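Pili retraction protein PilT (Thermus thermophilus, PDB 5FL3) binds ADP in a P-loop nucleotide site and probably hydrolyses ATP to power retraction of type IV pili, as a member of the GSP E family of secretion ATPases. Local coordinates at residues 112-122 / 148-156; 277-288 / 339-349. All coordinates share one frame; numbering follows the deposited sequence.

Interaction 1 (112-122 / 148-156); sequences IPSFEALGLPR and TTLAALIDH. With ADP (adenosine-5'-diphosphate), chain B; GOL (glycerol), chain C.
Leu118 and Thr148 meet beside the bound ADP, where the helix that follows the P-loop (Walker A) packs against residues 112-122. The helix is 146-160 of the P-loop ATPase fold. Leu118 straddles the methyl group of Thr148. Its CD1 and CD2 each lie 3.5 Å from Thr148 CG2. At chi1 -55° Thr148 OG1 lies beside the backbone N and opposite the carbonyl carbon, facing the phosphate, while CG2 turns to Leu118. Thr148 OG1 donates to ADP O2A at 2.6 Å, and the backbone O of Leu118 accepts from adenine N6. The pair thus holds both the alpha-phosphate and the base.

Ala152 lies at the middle of the contact. Its CB is met by Leu118 CD1 and, at 3.7 Å, by Phe115 CE1. The Phe115 ring continues to His156, with CZ against His156 CB. The two rings are oblique, their planes at 51°. Leu120 CD2 rests against OG1 and CG2 of Thr149, whose OG1 is hydrogen-bonded to Gly145 O and Gln276 NE2. At the other flank Ile112 and Asp155 lie alongside, pointing opposite ways. Ile112 CD1 reaches Asp155 CB, while the carboxylate pairs with Lys179.

A glycerol, probably from the crystallisation liquor, bridges the segments near Phe115. Its O2 sits over one face of that ring and accepts from Phe115 N. Arg122 NH1 donates to its O1, in the guanidinium plane. The same oxygen lies at the edge of the His156 ring, 2.6 Å from His156 ND1.

Interaction 2 (277-288 / 339-349); sequences RLLPKADGQGRV and GLISLEDALSA. With ADP (adenosine-5'-diphosphate), chain B.
Strand 277-280 runs nearly antiparallel to helix 343-349, at 156° with the axes 9.0 Å apart, and the loop after the strand is tied to the turn before the helix where Ala282 N donates to Leu340 O at 2.7 Å. That donor stands well above the carbonyl plane. Leu340 O also receives a CA-H...O contact from Lys281.

The apolar centre is Leu279, Val288 and Ile341. Val288 and Ile341 cross at about a right angle, with Val288 CG1 3.5 Å from Ile341 CG2. With CG1 of Ile341 between its backbone N and carbonyl carbon (chi1 53°), CG2 is left opposite the carbonyl carbon, and this branch also faces Leu279 CB. Leu279 CD1 extends on to Ala349 CB, at 3.6 Å. At the far end the bent side chain of Arg277 brings NH1 to a lone pair of Ala349 O at 3.2 Å, nearly in the guanidinium plane, as a hydrogen bond. Arg277 NH2 makes a weak hydrogen bond to Leu241 O.

The contact packs a short helix on the terminal hairpin of the seven-stranded sheet, strands 270-280 and 287-295. Helix 328-337 adjoins the apolar centre through Leu332, which touches Leu279 and Ile341. Helix 353-361 packs on Ala346 and Leu347 through Phe356.

How the interactions relate
From the N terminus, the chain first passes through the six-stranded antiparallel sheet. Interaction 1 follows, closing a loop of 25 residues that holds nearly all of helix 122-130, strand 134-139 and the P-loop. The chain then builds most of the seven-stranded sheet before interaction 2 opens. That contact closes a loop of 50 residues and fixes helix 343-349 to the sheet's last two strands. The two loops lie in series and neither nest nor cross. The centres of interactions 1 and 2 are 20 Å apart, and the two do not touch. ADP links them: interaction 1 supplies Leu118 and Thr148 to its pocket, and segment 277-288 supplies Leu278 and Arg287.

Interaction 1 (112-122 / 148-156)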
loop_
_atom_site.group_PDB
_atom_site.type_symbol
_atom_site.label_atom_id
_atom_site.label_comp_id
_atom_site.label_asym_id
_atom_site.label_seq_id
_atom_site.Cartn_x
_atom_site.Cartn_y
_atom_site.Cartn_z
ATOM N N ILE A 112 7.921 4.671 10.644
ATOM C CA ILE A 112 8.055 3.724 9.561
ATOM C C ILE A 112 8.656 2.417 10.022
ATOM O O ILE A 112 9.793 2.378 10.480
ATOM C CB ILE A 112 8.926 4.277 8.432
ATOM C CG1 ILE A 112 8.218 5.456 7.760
ATOM C CG2 ILE A 112 9.266 3.164 7.427
ATOM C CD1 ILE A 112 9.091 6.193 6.767
ATOM N N PRO A 113 7.890 1.333 9.880
ATOM C CA PRO A 113 8.336 0.007 10.304
ATOM C C PRO A 113 9.573 -0.430 9.526
ATOM O O PRO A 113 9.737 -0.024 8.375
ATOM C CB PRO A 113 7.129 -0.882 9.977
ATOM C CG PRO A 113 5.961 0.063 9.866
ATOM C CD PRO A 113 6.538 1.302 9.292
ATOM N N SER A 114 10.428 -1.237 10.144
ATOM C CA SER A 114 11.563 -1.821 9.443
ATOM C C SER A 114 11.137 -2.953 8.511
ATOM O O SER A 114 10.062 -3.535 8.685
ATOM C CB SER A 114 12.564 -2.365 10.441
ATOM O OG SER A 114 12.012 -3.497 11.071
ATOM N N PHE A 115 11.993 -3.279 7.548
ATOM C CA PHE A 115 11.744 -4.395 6.651
ATOM C C PHE A 115 11.453 -5.630 7.467
ATOM O O PHE A 115 10.538 -6.403 7.156
ATOM C CB PHE A 115 12.941 -4.661 5.743
ATOM C CG PHE A 115 13.190 -3.583 4.740
ATOM C CD1 PHE A 115 12.137 -3.005 4.050
ATOM C CD2 PHE A 115 14.480 -3.132 4.496
ATOM C CE1 PHE A 115 12.370 -2.004 3.119
ATOM C CE2 PHE A 115 14.723 -2.135 3.572
ATOM C CZ PHE A 115 13.676 -1.567 2.884
ATOM N N GLU A 116 12.235 -5.797 8.532
ATOM C CA GLU A 116 12.143 -7.001 9.350
ATOM C C GLU A 116 10.815 -7.044 10.078
ATOM O O GLU A 116 10.163 -8.083 10.088
ATOM C CB GLU A 116 13.307 -7.087 10.342
ATOM C CG GLU A 116 14.643 -7.490 9.701
ATOM C CD GLU A 116 15.384 -6.317 9.084
ATOM O OE1 GLU A 116 15.085 -5.159 9.437
ATOM O OE2 GLU A 116 16.273 -6.551 8.243
ATOM N N ALA A 117 10.418 -5.918 10.676
ATOM C CA ALA A 117 9.070 -5.768 11.230
ATOM C C ALA A 117 7.970 -6.153 10.231
ATOM O O ALA A 117 6.981 -6.769 10.601
ATOM C CB ALA A 117 8.856 -4.352 11.704
ATOM N N LEU A 118 8.155 -5.800 8.963
ATOM C CA LEU A 118 7.120 -6.015 7.954
ATOM C C LEU A 118 7.145 -7.416 7.374
ATOM O O LEU A 118 6.251 -7.789 6.617
ATOM C CB LEU A 118 7.258 -4.991 6.817
ATOM C CG LEU A 118 7.052 -3.552 7.285
ATOM C CD1 LEU A 118 7.100 -2.569 6.121
ATOM C CD2 LEU A 118 5.746 -3.449 8.067
ATOM N N GLY A 119 8.172 -8.190 7.719
ATOM C CA GLY A 119 8.379 -9.485 7.106
ATOM C C GLY A 119 8.767 -9.410 5.642
ATOM O O GLY A 119 8.394 -10.285 4.860
ATOM N N LEU A 120 9.500 -8.356 5.270
ATOM C CA LEU A 120 9.996 -8.153 3.902
ATOM C C LEU A 120 11.483 -8.486 3.855
ATOM O O LEU A 120 12.265 -7.914 4.621
ATOM C CB LEU A 120 9.791 -6.703 3.445
ATOM C CG LEU A 120 8.449 -5.979 3.325
ATOM C CD1 LEU A 120 8.680 -4.482 3.459
ATOM C CD2 LEU A 120 7.838 -6.255 1.977
ATOM N N PRO A 121 11.886 -9.396 2.957
ATOM C CA PRO A 121 13.292 -9.854 2.919
ATOM C C PRO A 121 14.278 -8.728 2.596
ATOM O O PRO A 121 14.265 -8.158 1.496
ATOM C CB PRO A 121 13.297 -10.922 1.820
ATOM C CG PRO A 121 12.006 -10.703 1.036
ATOM C CD PRO A 121 11.020 -10.126 2.015
ATOM N N ARG A 122 15.145 -8.438 3.565
ATOM C CA ARG A 122 15.977 -7.251 3.534
ATOM C C ARG A 122 16.837 -7.169 2.294
ATOM O O ARG A 122 16.951 -6.101 1.677
ATOM C CB ARG A 122 16.865 -7.180 4.775
ATOM C CG ARG A 122 17.876 -6.034 4.690
ATOM C CD ARG A 122 18.358 -5.554 6.049
ATOM N NE ARG A 122 17.310 -4.889 6.823
ATOM C CZ ARG A 122 17.027 -3.590 6.729
ATOM N NH1 ARG A 122 17.705 -2.820 5.882
ATOM N NH2 ARG A 122 16.061 -3.063 7.471
ATOM N N THR A 148 2.584 0.425 3.175
ATOM C CA THR A 148 3.589 0.222 4.199
ATOM C C THR A 148 4.865 -0.306 3.584
ATOM O O THR A 148 5.962 0.150 3.898
ATOM C CB THR A 148 3.078 -0.745 5.280
ATOM O OG1 THR A 148 1.833 -0.255 5.805
ATOM C CG2 THR A 148 4.061 -0.829 6.387
ATOM N N THR A 149 4.733 -1.269 2.689
ATOM C CA THR A 149 5.916 -1.741 2.021
ATOM C C THR A 149 6.572 -0.575 1.295
ATOM O O THR A 149 7.796 -0.375 1.409
ATOM C CB THR A 149 5.593 -2.861 1.086
ATOM O OG1 THR A 149 5.231 -3.999 1.875
ATOM C CG2 THR A 149 6.798 -3.194 0.219
ATOM N N LEU A 150 5.751 0.232 0.611
ATOM C CA LEU A 150 6.261 1.407 -0.106
ATOM C C LEU A 150 6.926 2.408 0.839
ATOM O O LEU A 150 7.996 2.924 0.537
ATOM C CB LEU A 150 5.150 2.102 -0.884
ATOM C CG LEU A 150 4.659 1.381 -2.147
ATOM C CD1 LEU A 150 3.546 2.188 -2.781
ATOM C CD2 LEU A 150 5.778 1.126 -3.133
ATOM N N ALA A 151 6.302 2.669 1.985
ATOM C CA ALA A 151 6.874 3.611 2.922
ATOM C C ALA A 151 8.237 3.121 3.454
ATOM O O ALA A 151 9.126 3.926 3.691
ATOM C CB ALA A 151 5.924 3.859 4.042
ATOM N N ALA A 152 8.404 1.811 3.634
ATOM C CA ALA A 152 9.655 1.261 4.163
ATOM C C ALA A 152 10.693 1.392 3.082
ATOM O O ALA A 152 11.842 1.727 3.343
ATOM C CB ALA A 152 9.504 -0.221 4.593
ATOM N N LEU A 153 10.264 1.133 1.857
ATOM C CA LEU A 153 11.146 1.191 0.707
ATOM C C LEU A 153 11.632 2.630 0.438
ATOM O O LEU A 153 12.790 2.847 0.143
ATOM C CB LEU A 153 10.427 0.606 -0.505
ATOM C CG LEU A 153 11.186 0.677 -1.810
ATOM C CD1 LEU A 153 12.525 -0.005 -1.607
ATOM C CD2 LEU A 153 10.392 0.023 -2.918
ATOM N N ILE A 154 10.754 3.611 0.572
ATOM C CA ILE A 154 11.131 5.001 0.362
ATOM C C ILE A 154 12.088 5.465 1.461
ATOM O O ILE A 154 13.047 6.199 1.211
ATOM C CB ILE A 154 9.874 5.923 0.331
ATOM C CG1 ILE A 154 9.023 5.643 -0.907
ATOM C CG2 ILE A 154 10.259 7.395 0.406
ATOM C CD1 ILE A 154 7.789 6.470 -0.985
ATOM N N ASP A 155 11.810 5.023 2.681
ATOM C CA ASP A 155 12.591 5.382 3.857
ATOM C C ASP A 155 14.028 4.901 3.730
ATOM O O ASP A 155 14.963 5.564 4.156
ATOM C CB ASP A 155 11.932 4.787 5.108
ATOM C CG ASP A 155 12.656 5.151 6.392
ATOM O OD1 ASP A 155 12.657 6.348 6.755
ATOM O OD2 ASP A 155 13.200 4.230 7.048
ATOM N N HIS A 156 14.189 3.732 3.132
ATOM C CA HIS A 156 15.499 3.135 2.971
ATOM C C HIS A 156 16.342 3.929 2.021
ATOM O O HIS A 156 17.533 4.134 2.257
ATOM C CB HIS A 156 15.392 1.716 2.449
ATOM C CG HIS A 156 16.722 1.067 2.253
ATOM N ND1 HIS A 156 17.488 0.609 3.307
ATOM C CD2 HIS A 156 17.435 0.822 1.129
ATOM C CE1 HIS A 156 18.607 0.095 2.837
ATOM N NE2 HIS A 156 18.602 0.212 1.519
HETATM P PB ADP B . -2.816 -1.187 1.636
HETATM O O1B ADP B . -4.273 -0.794 1.834
HETATM O O2B ADP B . -2.625 -2.444 0.815
HETATM O O3B ADP B . -1.911 -0.055 1.209
HETATM P PA ADP B . -1.715 -0.674 4.283
HETATM O O1A ADP B . -2.656 0.510 4.432
HETATM O O2A ADP B . -0.205 -0.471 4.199
HETATM O O3A ADP B . -2.271 -1.623 3.091
HETATM O "O5'" ADP B . -1.947 -1.682 5.518
HETATM C "C5'" ADP B . -3.209 -1.856 6.167
HETATM C "C4'" ADP B . -2.909 -2.255 7.615
HETATM O "O4'" ADP B . -2.033 -3.387 7.641
HETATM C "C3'" ADP B . -2.234 -1.138 8.399
HETATM O "O3'" ADP B . -2.979 -0.987 9.608
HETATM C "C2'" ADP B . -0.811 -1.623 8.662
HETATM O "O2'" ADP B . -0.354 -1.331 9.986
HETATM C "C1'" ADP B . -0.882 -3.132 8.465
HETATM N N9 ADP B . 0.343 -3.688 7.814
HETATM C C8 ADP B . 0.988 -3.151 6.755
HETATM N N7 ADP B . 2.064 -3.895 6.385
HETATM C C5 ADP B . 2.126 -4.947 7.231
HETATM C C6 ADP B . 3.015 -6.120 7.409
HETATM N N6 ADP B . 4.063 -6.303 6.575
HETATM N N1 ADP B . 2.724 -6.994 8.422
HETATM C C2 ADP B . 1.671 -6.813 9.248
HETATM N N3 ADP B . 0.821 -5.770 9.142
HETATM C C4 ADP B . 0.990 -4.815 8.175
HETATM C C1 GOL C . 14.994 0.480 5.769
HETATM O O1 GOL C . 16.349 0.088 5.624
HETATM C C2 GOL C . 14.471 0.141 7.166
HETATM O O2 GOL C . 14.055 -1.211 7.204
HETATM C C3 GOL C . 13.265 1.033 7.469
HETATM O O3 GOL C . 12.478 1.124 6.304
#

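Interaction 2 (277-288 / 339-349)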
loop_
_atom_site.group_PDB
_atom_site.type_symbol
_atom_site.label_atom_id
_atom_site.label_comp_id
_atom_site.label_asym_id
_atom_site.label_seq_id
_atom_site.Cartn_x
_atom_site.Cartn_y
_atom_site.Cartn_z
ATOM N N ARG A 277 -0.304 -10.364 0.678
ATOM C CA ARG A 277 -1.535 -10.729 1.350
ATOM C C ARG A 277 -1.218 -10.707 2.843
ATOM O O ARG A 277 -0.154 -11.148 3.241
ATOM C CB ARG A 277 -2.022 -12.105 0.877
ATOM C CG ARG A 277 -3.474 -12.419 1.132
ATOM C CD ARG A 277 -4.333 -12.146 -0.117
ATOM N NE ARG A 277 -3.657 -12.425 -1.398
ATOM C CZ ARG A 277 -3.540 -13.629 -1.972
ATOM N NH1 ARG A 277 -4.014 -14.729 -1.381
ATOM N NH2 ARG A 277 -2.923 -13.735 -3.146
ATOM N N LEU A 278 -2.110 -10.149 3.657
ATOM C CA LEU A 278 -1.924 -10.147 5.108
ATOM C C LEU A 278 -2.825 -11.182 5.770
ATOM O O LEU A 278 -4.046 -11.032 5.761
ATOM C CB LEU A 278 -2.218 -8.771 5.699
ATOM C CG LEU A 278 -1.122 -7.743 5.476
ATOM C CD1 LEU A 278 -1.548 -6.382 5.985
ATOM C CD2 LEU A 278 0.117 -8.225 6.186
ATOM N N LEU A 279 -2.221 -12.228 6.338
ATOM C CA LEU A 279 -2.978 -13.332 6.934
ATOM C C LEU A 279 -2.950 -13.258 8.445
ATOM O O LEU A 279 -1.950 -12.807 9.026
ATOM C CB LEU A 279 -2.424 -14.684 6.492
ATOM C CG LEU A 279 -2.315 -14.964 4.993
ATOM C CD1 LEU A 279 -2.300 -16.463 4.783
ATOM C CD2 LEU A 279 -3.440 -14.342 4.219
ATOM N N PRO A 280 -4.043 -13.702 9.095
ATOM C CA PRO A 280 -4.047 -13.666 10.561
ATOM C C PRO A 280 -2.934 -14.551 11.099
ATOM O O PRO A 280 -2.733 -15.667 10.604
ATOM C CB PRO A 280 -5.437 -14.197 10.941
ATOM C CG PRO A 280 -5.938 -14.900 9.717
ATOM C CD PRO A 280 -5.280 -14.273 8.532
ATOM N N LYS A 281 -2.194 -14.025 12.070
ATOM C CA LYS A 281 -1.119 -14.750 12.718
ATOM C C LYS A 281 -1.694 -15.953 13.505
ATOM O O LYS A 281 -2.794 -15.876 14.068
ATOM C CB LYS A 281 -0.325 -13.804 13.629
ATOM C CG LYS A 281 1.147 -13.730 13.277
ATOM C CD LYS A 281 2.026 -13.346 14.463
ATOM C CE LYS A 281 1.974 -11.855 14.736
ATOM N NZ LYS A 281 2.730 -11.487 15.973
ATOM N N ALA A 282 -0.954 -17.063 13.519
ATOM C CA ALA A 282 -1.423 -18.308 14.129
ATOM C C ALA A 282 -1.661 -18.172 15.634
ATOM O O ALA A 282 -2.705 -18.603 16.132
ATOM C CB ALA A 282 -0.437 -19.438 13.852
ATOM N N ASP A 283 -0.708 -17.585 16.358
ATOM C CA ASP A 283 -0.928 -17.307 17.778
ATOM C C ASP A 283 -2.073 -16.300 17.982
ATOM O O ASP A 283 -2.792 -16.356 18.988
ATOM C CB ASP A 283 0.360 -16.802 18.456
ATOM C CG ASP A 283 0.935 -15.537 17.812
ATOM O OD1 ASP A 283 0.296 -14.942 16.917
ATOM O OD2 ASP A 283 2.049 -15.136 18.213
ATOM N N GLY A 284 -2.246 -15.394 17.015
ATOM C CA GLY A 284 -3.300 -14.389 17.061
ATOM C C GLY A 284 -2.833 -13.027 17.558
ATOM O O GLY A 284 -3.645 -12.203 17.986
ATOM N N GLN A 285 -1.523 -12.795 17.518
ATOM C CA GLN A 285 -0.953 -11.495 17.875
ATOM C C GLN A 285 -0.857 -10.593 16.658
ATOM O O GLN A 285 0.190 -10.000 16.401
ATOM C CB GLN A 285 0.438 -11.651 18.500
ATOM C CG GLN A 285 0.429 -12.360 19.833
ATOM C CD GLN A 285 -0.333 -11.583 20.894
ATOM O OE1 GLN A 285 -1.499 -11.874 21.183
ATOM N NE2 GLN A 285 0.325 -10.584 21.479
ATOM N N GLY A 286 -1.948 -10.492 15.910
ATOM C CA GLY A 286 -1.966 -9.647 14.743
ATOM C C GLY A 286 -1.911 -10.417 13.442
ATOM O O GLY A 286 -2.576 -11.439 13.282
ATOM N N ARG A 287 -1.122 -9.910 12.498
ATOM C CA ARG A 287 -1.072 -10.480 11.155
ATOM C C ARG A 287 0.348 -10.653 10.648
ATOM O O ARG A 287 1.300 -10.110 11.204
ATOM C CB ARG A 287 -1.860 -9.613 10.175
ATOM C CG ARG A 287 -3.337 -9.571 10.460
ATOM C CD ARG A 287 -4.103 -8.922 9.337
ATOM N NE ARG A 287 -3.788 -7.502 9.208
ATOM C CZ ARG A 287 -4.349 -6.699 8.307
ATOM N NH1 ARG A 287 -5.262 -7.185 7.472
ATOM N NH2 ARG A 287 -4.013 -5.412 8.251
ATOM N N VAL A 288 0.475 -11.424 9.580
ATOM C CA VAL A 288 1.769 -11.749 9.001
ATOM C C VAL A 288 1.674 -11.618 7.471
ATOM O O VAL A 288 0.593 -11.801 6.885
ATOM C CB VAL A 288 2.214 -13.171 9.441
ATOM C CG1 VAL A 288 1.152 -14.185 9.091
ATOM C CG2 VAL A 288 3.544 -13.551 8.839
ATOM N N GLY A 339 4.806 -22.205 11.716
ATOM C CA GLY A 339 3.786 -21.977 12.719
ATOM C C GLY A 339 3.375 -20.528 12.860
ATOM O O GLY A 339 2.998 -20.095 13.946
ATOM N N LEU A 340 3.433 -19.779 11.759
ATOM C CA LEU A 340 3.006 -18.380 11.764
ATOM C C LEU A 340 1.562 -18.229 11.257
ATOM O O LEU A 340 0.893 -17.233 11.543
ATOM C CB LEU A 340 3.967 -17.535 10.933
ATOM C CG LEU A 340 5.341 -17.306 11.579
ATOM C CD1 LEU A 340 6.343 -16.713 10.577
ATOM C CD2 LEU A 340 5.211 -16.412 12.800
ATOM N N ILE A 341 1.079 -19.232 10.526
ATOM C CA ILE A 341 -0.318 -19.265 10.089
ATOM C C ILE A 341 -0.928 -20.661 10.267
ATOM O O ILE A 341 -0.212 -21.668 10.297
ATOM C CB ILE A 341 -0.471 -18.837 8.599
ATOM C CG1 ILE A 341 0.452 -19.657 7.694
ATOM C CG2 ILE A 341 -0.180 -17.366 8.431
ATOM C CD1 ILE A 341 0.269 -19.391 6.205
ATOM N N SER A 342 -2.255 -20.717 10.375
ATOM C CA SER A 342 -2.944 -21.995 10.489
ATOM C C SER A 342 -2.964 -22.704 9.150
ATOM O O SER A 342 -2.693 -22.100 8.111
ATOM C CB SER A 342 -4.365 -21.807 10.984
ATOM O OG SER A 342 -5.153 -21.194 9.988
ATOM N N LEU A 343 -3.285 -23.991 9.175
ATOM C CA LEU A 343 -3.433 -24.749 7.946
ATOM C C LEU A 343 -4.636 -24.234 7.171
ATOM O O LEU A 343 -4.607 -24.127 5.944
ATOM C CB LEU A 343 -3.590 -26.242 8.246
ATOM C CG LEU A 343 -3.884 -27.157 7.051
ATOM C CD1 LEU A 343 -2.756 -27.116 6.019
ATOM C CD2 LEU A 343 -4.113 -28.565 7.547
ATOM N N GLU A 344 -5.698 -23.917 7.901
ATOM C CA GLU A 344 -6.920 -23.417 7.287
ATOM C C GLU A 344 -6.640 -22.128 6.524
ATOM O O GLU A 344 -6.932 -22.017 5.333
ATOM C CB GLU A 344 -7.990 -23.187 8.347
ATOM C CG GLU A 344 -9.362 -22.885 7.774
ATOM C CD GLU A 344 -10.408 -22.607 8.849
ATOM O OE1 GLU A 344 -10.028 -22.446 10.038
ATOM O OE2 GLU A 344 -11.612 -22.545 8.498
ATOM N N ASP A 345 -6.053 -21.162 7.219
ATOM C CA ASP A 345 -5.677 -19.898 6.607
ATOM C C ASP A 345 -4.659 -20.087 5.457
ATOM O O ASP A 345 -4.796 -19.468 4.396
ATOM C CB ASP A 345 -5.133 -18.942 7.677
ATOM C CG ASP A 345 -6.226 -18.392 8.569
ATOM O OD1 ASP A 345 -7.421 -18.493 8.195
ATOM O OD2 ASP A 345 -5.897 -17.855 9.644
ATOM N N ALA A 346 -3.655 -20.939 5.660
ATOM C CA ALA A 346 -2.706 -21.231 4.601
ATOM C C ALA A 346 -3.413 -21.781 3.352
ATOM O O ALA A 346 -3.045 -21.437 2.222
ATOM C CB ALA A 346 -1.650 -22.206 5.086
ATOM N N LEU A 347 -4.436 -22.612 3.547
ATOM C CA LEU A 347 -5.110 -23.257 2.415
ATOM C C LEU A 347 -6.112 -22.345 1.729
ATOM O O LEU A 347 -6.321 -22.449 0.522
ATOM C CB LEU A 347 -5.818 -24.539 2.852
ATOM C CG LEU A 347 -5.005 -25.832 2.737
ATOM C CD1 LEU A 347 -5.561 -26.861 3.691
ATOM C CD2 LEU A 347 -5.004 -26.361 1.305
ATOM N N SER A 348 -6.741 -21.453 2.487
ATOM C CA SER A 348 -7.707 -20.543 1.885
ATOM C C SER A 348 -6.985 -19.451 1.087
ATOM O O SER A 348 -7.543 -18.888 0.136
ATOM C CB SER A 348 -8.608 -19.922 2.951
ATOM O OG SER A 348 -7.903 -18.945 3.695
ATOM N N ALA A 349 -5.738 -19.177 1.473
ATOM C CA ALA A 349 -4.908 -18.165 0.819
ATOM C C ALA A 349 -4.184 -18.692 -0.419
ATOM O O ALA A 349 -3.793 -17.911 -1.286
ATOM C CB ALA A 349 -3.892 -17.605 1.803
HETATM P PB ADP B . -2.816 -1.187 1.636
HETATM O O1B ADP B . -4.273 -0.794 1.834
HETATM O O2B ADP B . -2.625 -2.444 0.815
HETATM O O3B ADP B . -1.911 -0.055 1.209
HETATM P PA ADP B . -1.715 -0.674 4.283
HETATM O O1A ADP B . -2.656 0.510 4.432
HETATM O O2A ADP B . -0.205 -0.471 4.199
HETATM O O3A ADP B . -2.271 -1.623 3.091
HETATM O "O5'" ADP B . -1.947 -1.682 5.518
HETATM C "C5'" ADP B . -3.209 -1.856 6.167
HETATM C "C4'" ADP B . -2.909 -2.255 7.615
HETATM O "O4'" ADP B . -2.033 -3.387 7.641
HETATM C "C3'" ADP B . -2.234 -1.138 8.399
HETATM O "O3'" ADP B . -2.979 -0.987 9.608
HETATM C "C2'" ADP B . -0.811 -1.623 8.662
HETATM O "O2'" ADP B . -0.354 -1.331 9.986
HETATM C "C1'" ADP B . -0.882 -3.132 8.465
HETATM N N9 ADP B . 0.343 -3.688 7.814
HETATM C C8 ADP B . 0.988 -3.151 6.755
HETATM N N7 ADP B . 2.064 -3.895 6.385
HETATM C C5 ADP B . 2.126 -4.947 7.231
HETATM C C6 ADP B . 3.015 -6.120 7.409
HETATM N N6 ADP B . 4.063 -6.303 6.575
HETATM N N1 ADP B . 2.724 -6.994 8.422
HETATM C C2 ADP B . 1.671 -6.813 9.248
HETATM N N3 ADP B . 0.821 -5.770 9.142
HETATM C C4 ADP B . 0.990 -4.815 8.175
#